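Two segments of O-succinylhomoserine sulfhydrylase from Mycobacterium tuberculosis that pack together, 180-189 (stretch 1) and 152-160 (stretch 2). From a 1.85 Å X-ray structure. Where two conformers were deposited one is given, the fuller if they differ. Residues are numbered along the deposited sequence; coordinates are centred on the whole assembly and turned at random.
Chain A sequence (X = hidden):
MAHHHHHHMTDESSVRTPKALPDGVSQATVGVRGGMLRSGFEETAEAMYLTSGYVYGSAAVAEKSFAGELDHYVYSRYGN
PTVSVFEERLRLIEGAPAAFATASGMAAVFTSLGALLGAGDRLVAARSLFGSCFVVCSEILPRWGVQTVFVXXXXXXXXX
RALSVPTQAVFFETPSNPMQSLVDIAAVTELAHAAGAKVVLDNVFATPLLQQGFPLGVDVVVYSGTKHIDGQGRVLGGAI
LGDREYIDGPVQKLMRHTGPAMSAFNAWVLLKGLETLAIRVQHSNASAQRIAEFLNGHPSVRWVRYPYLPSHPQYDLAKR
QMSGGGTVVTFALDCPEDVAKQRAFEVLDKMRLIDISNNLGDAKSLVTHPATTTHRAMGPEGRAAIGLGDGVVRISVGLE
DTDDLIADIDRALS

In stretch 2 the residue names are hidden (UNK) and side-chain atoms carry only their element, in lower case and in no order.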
# COMPACT_ATOMS: atom_id res chain seq x y z
N GLN A 180 -7.49 18.28 31.68
CA GLN A 180 -6.15 17.82 32.13
C GLN A 180 -6.03 17.63 33.66
O GLN A 180 -5.01 17.98 34.27
CB GLN A 180 -5.02 18.69 31.51
CG GLN A 180 -5.23 19.03 30.01
CD GLN A 180 -3.96 19.43 29.23
OE1 GLN A 180 -2.84 19.07 29.60
NE2 GLN A 180 -4.14 20.13 28.11
N SER A 181 -7.09 17.07 34.26
CA SER A 181 -7.11 16.63 35.65
C SER A 181 -6.34 15.31 35.77
O SER A 181 -6.38 14.49 34.84
CB SER A 181 -8.58 16.44 36.09
OG SER A 181 -8.70 15.86 37.37
N LEU A 182 -5.66 15.09 36.90
CA LEU A 182 -4.85 13.87 37.10
C LEU A 182 -5.45 12.84 38.08
O LEU A 182 -6.23 13.19 38.97
CB LEU A 182 -3.41 14.22 37.54
CG LEU A 182 -2.59 15.30 36.81
CD1 LEU A 182 -1.13 15.25 37.23
CD2 LEU A 182 -2.68 15.21 35.31
N VAL A 183 -5.05 11.57 37.91
CA VAL A 183 -5.33 10.49 38.87
C VAL A 183 -3.98 10.01 39.45
O VAL A 183 -3.01 9.85 38.71
CB VAL A 183 -6.07 9.31 38.18
CG1 VAL A 183 -6.31 8.16 39.16
CG2 VAL A 183 -7.41 9.79 37.58
N ASP A 184 -3.92 9.81 40.77
CA ASP A 184 -2.69 9.33 41.45
C ASP A 184 -2.51 7.82 41.19
O ASP A 184 -3.15 7.00 41.86
CB ASP A 184 -2.79 9.62 42.96
CG ASP A 184 -1.45 9.48 43.71
OD1 ASP A 184 -0.63 8.60 43.40
OD2 ASP A 184 -1.23 10.25 44.67
N ILE A 185 -1.65 7.45 40.24
CA ILE A 185 -1.56 6.03 39.79
C ILE A 185 -1.17 5.05 40.93
O ILE A 185 -1.87 4.05 41.15
CB ILE A 185 -0.63 5.85 38.55
CG1 ILE A 185 -1.14 6.65 37.35
CG2 ILE A 185 -0.48 4.35 38.15
CD1 ILE A 185 -0.09 6.80 36.20
N ALA A 186 -0.08 5.33 41.64
CA ALA A 186 0.37 4.43 42.72
C ALA A 186 -0.65 4.27 43.86
O ALA A 186 -0.85 3.17 44.37
CB ALA A 186 1.72 4.87 43.29
N ALA A 187 -1.30 5.36 44.25
CA ALA A 187 -2.28 5.30 45.34
C ALA A 187 -3.56 4.54 44.93
O ALA A 187 -4.09 3.74 45.71
CB ALA A 187 -2.60 6.71 45.85
N VAL A 188 -4.04 4.77 43.72
CA VAL A 188 -5.23 4.06 43.23
C VAL A 188 -4.94 2.56 43.03
O VAL A 188 -5.77 1.71 43.36
CB VAL A 188 -5.82 4.71 41.95
CG1 VAL A 188 -6.89 3.81 41.30
CG2 VAL A 188 -6.40 6.09 42.27
N THR A 189 -3.74 2.24 42.53
CA THR A 189 -3.32 0.85 42.32
C THR A 189 -3.29 0.05 43.66
O THR A 189 -3.70 -1.12 43.72
CB THR A 189 -1.95 0.78 41.59
OG1 THR A 189 -2.09 1.30 40.25
CG2 THR A 189 -1.45 -0.65 41.48
N UNK A 152 -15.15 10.46 41.08
CA UNK A 152 -14.33 11.57 40.61
C UNK A 152 -12.85 11.18 40.74
O UNK A 152 -12.35 10.96 41.85
o UNK A 152 -16.59 13.88 42.20
c UNK A 152 -16.03 13.38 41.20
c UNK A 152 -14.61 12.87 41.38
o UNK A 152 -16.59 13.31 40.08
N UNK A 153 -12.17 11.11 39.59
CA UNK A 153 -10.80 10.58 39.52
C UNK A 153 -9.76 11.18 40.45
O UNK A 153 -8.84 10.47 40.90
N UNK A 154 -9.89 12.48 40.75
CA UNK A 154 -8.92 13.18 41.62
C UNK A 154 -9.20 13.10 43.15
O UNK A 154 -8.48 13.71 43.94
c UNK A 154 -8.77 14.66 41.19
c UNK A 154 -10.08 15.45 41.28
o UNK A 154 -11.14 14.88 41.65
o UNK A 154 -10.06 16.66 40.97
N UNK A 155 -10.22 12.34 43.55
CA UNK A 155 -10.64 12.24 44.96
C UNK A 155 -10.38 10.85 45.53
O UNK A 155 -11.20 9.94 45.35
o UNK A 155 -13.56 13.54 46.75
c UNK A 155 -12.13 12.58 45.09
c UNK A 155 -12.57 12.81 46.55
o UNK A 155 -11.95 12.27 47.49
N UNK A 156 -9.25 10.68 46.22
CA UNK A 156 -8.88 9.37 46.78
C UNK A 156 -9.88 8.81 47.81
O UNK A 156 -9.95 7.59 48.00
c UNK A 156 -6.29 9.42 46.35
c UNK A 156 -6.25 8.13 45.49
c UNK A 156 -4.94 9.65 47.05
c UNK A 156 -7.45 9.40 47.35
N UNK A 157 -10.65 9.67 48.48
CA UNK A 157 -11.64 9.17 49.45
C UNK A 157 -12.83 8.51 48.74
O UNK A 157 -13.47 7.63 49.30
c UNK A 157 -12.07 10.26 50.45
o UNK A 157 -12.89 11.25 49.85
N UNK A 158 -13.10 8.92 47.50
CA UNK A 158 -14.17 8.32 46.70
C UNK A 158 -13.72 6.96 46.15
O UNK A 158 -14.51 6.01 46.10
n UNK A 158 -15.61 12.61 44.80
c UNK A 158 -15.32 10.50 45.95
o UNK A 158 -16.39 10.75 43.82
c UNK A 158 -15.82 11.30 44.76
c UNK A 158 -14.61 9.22 45.55
N UNK A 159 -12.45 6.89 45.73
CA UNK A 159 -11.82 5.62 45.33
C UNK A 159 -11.86 4.62 46.49
O UNK A 159 -12.18 3.44 46.30
c UNK A 159 -10.35 5.73 42.20
c UNK A 159 -10.79 4.44 41.85
n UNK A 159 -9.61 7.81 41.77
c UNK A 159 -10.37 5.84 44.88
c UNK A 159 -10.15 6.41 43.46
c UNK A 159 -10.01 6.64 41.17
c UNK A 159 -10.88 4.11 40.48
c UNK A 159 -10.09 6.31 39.80
c UNK A 159 -10.53 5.04 39.48
c UNK A 159 -9.70 7.67 43.14
N UNK A 160 -11.54 5.10 47.70
CA UNK A 160 -11.52 4.22 48.87
C UNK A 160 -12.91 3.64 49.16
O UNK A 160 -13.05 2.43 49.36
c UNK A 160 -10.75 4.03 51.31
c UNK A 160 -10.93 4.94 50.09
o UNK A 160 -9.18 3.65 53.05
o UNK A 160 -9.19 5.65 52.15
c UNK A 160 -9.63 4.48 52.23
O HOH W 1 -6.20 10.66 42.45

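Position 152 carries four side-chain atoms: two carbons, the second bearing two oxygens. None comes within reach of stretch 1. A carboxylate on a single methylene is Asp-152. It opens a type I beta turn that closes with the bond from backbone N of position 155 to Asp-152 O, 3.1 Å.

Position 153 has no side-chain atoms, so it is Gly-153. An ideal CB here would lie 3.1 Å from Val-183 CG2, a tight fit. Gly-153 O is 3.7 Å from that same CG2 of Val-183.

Position 154 again shows two carbons, the second with two oxygens. Its CB lies 3.7 Å from Leu-182 O. The residue is Asp-154. Its OD2 stands 3.9 Å from Ser-181 OG, and no hydrogen bond joins them.

Position 155 has the same four atoms, but CA-to-CB points away from stretch 1 and touches nothing there. This is Asp-155, the N-cap of the helix that follows. Its OD1 accepts a weak capping bond from backbone N of position 157, 3.1 Å.

Position 156 has four carbons, forked at the second. The branch ends reach Ala-187 and Val-188. The fork beyond CB identifies Leu-156. Its CD2 is 3.9 Å from Ala-187 CB and 3.8 Å from Val-188 CG2.

Position 157 has one carbon and one oxygen, out of reach of stretch 1. It is Ser-157. Its OG donates to Asp-155 OD1 at 2.7 Å, reinforcing the cap.

Position 158 has three carbons, the third bearing one oxygen and one nitrogen. It does not reach stretch 1. The amide is that of Gln-158. It ties the turn to the helix: Asp-152 N donates to Gln-158 OE1 at 3.0 Å, and Gln-158 NE2 donates to Asp-152 OD2 at 3.1 Å.

Position 159 has one carbon, then fused five- and six-membered rings holding eight carbons and one nitrogen. Val-188 lies over one face. This is Trp-159. Val-188 CG2 sits 3.6 Å from the centroid of its five-membered ring, a CH-pi contact. Trp-159 NE1 donates to Gly-153 O at 2.9 Å.

Position 160 has three carbons, the third with two oxygens, and stays clear of stretch 1. It is Glu-160.

The contact is mainly apolar. Val-188 packs against both Leu-156 and Trp-159, while Val-183 fits against the bare backbone of Gly-153. No direct hydrogen bond crosses. Water 1 bridges instead, donating to Gly-153 O at 3.1 Å and accepting from Asp-184 N at 3.0 Å. The two helices run roughly parallel, at 21°.

Stretch 2 152-160: DGDDLSQWE
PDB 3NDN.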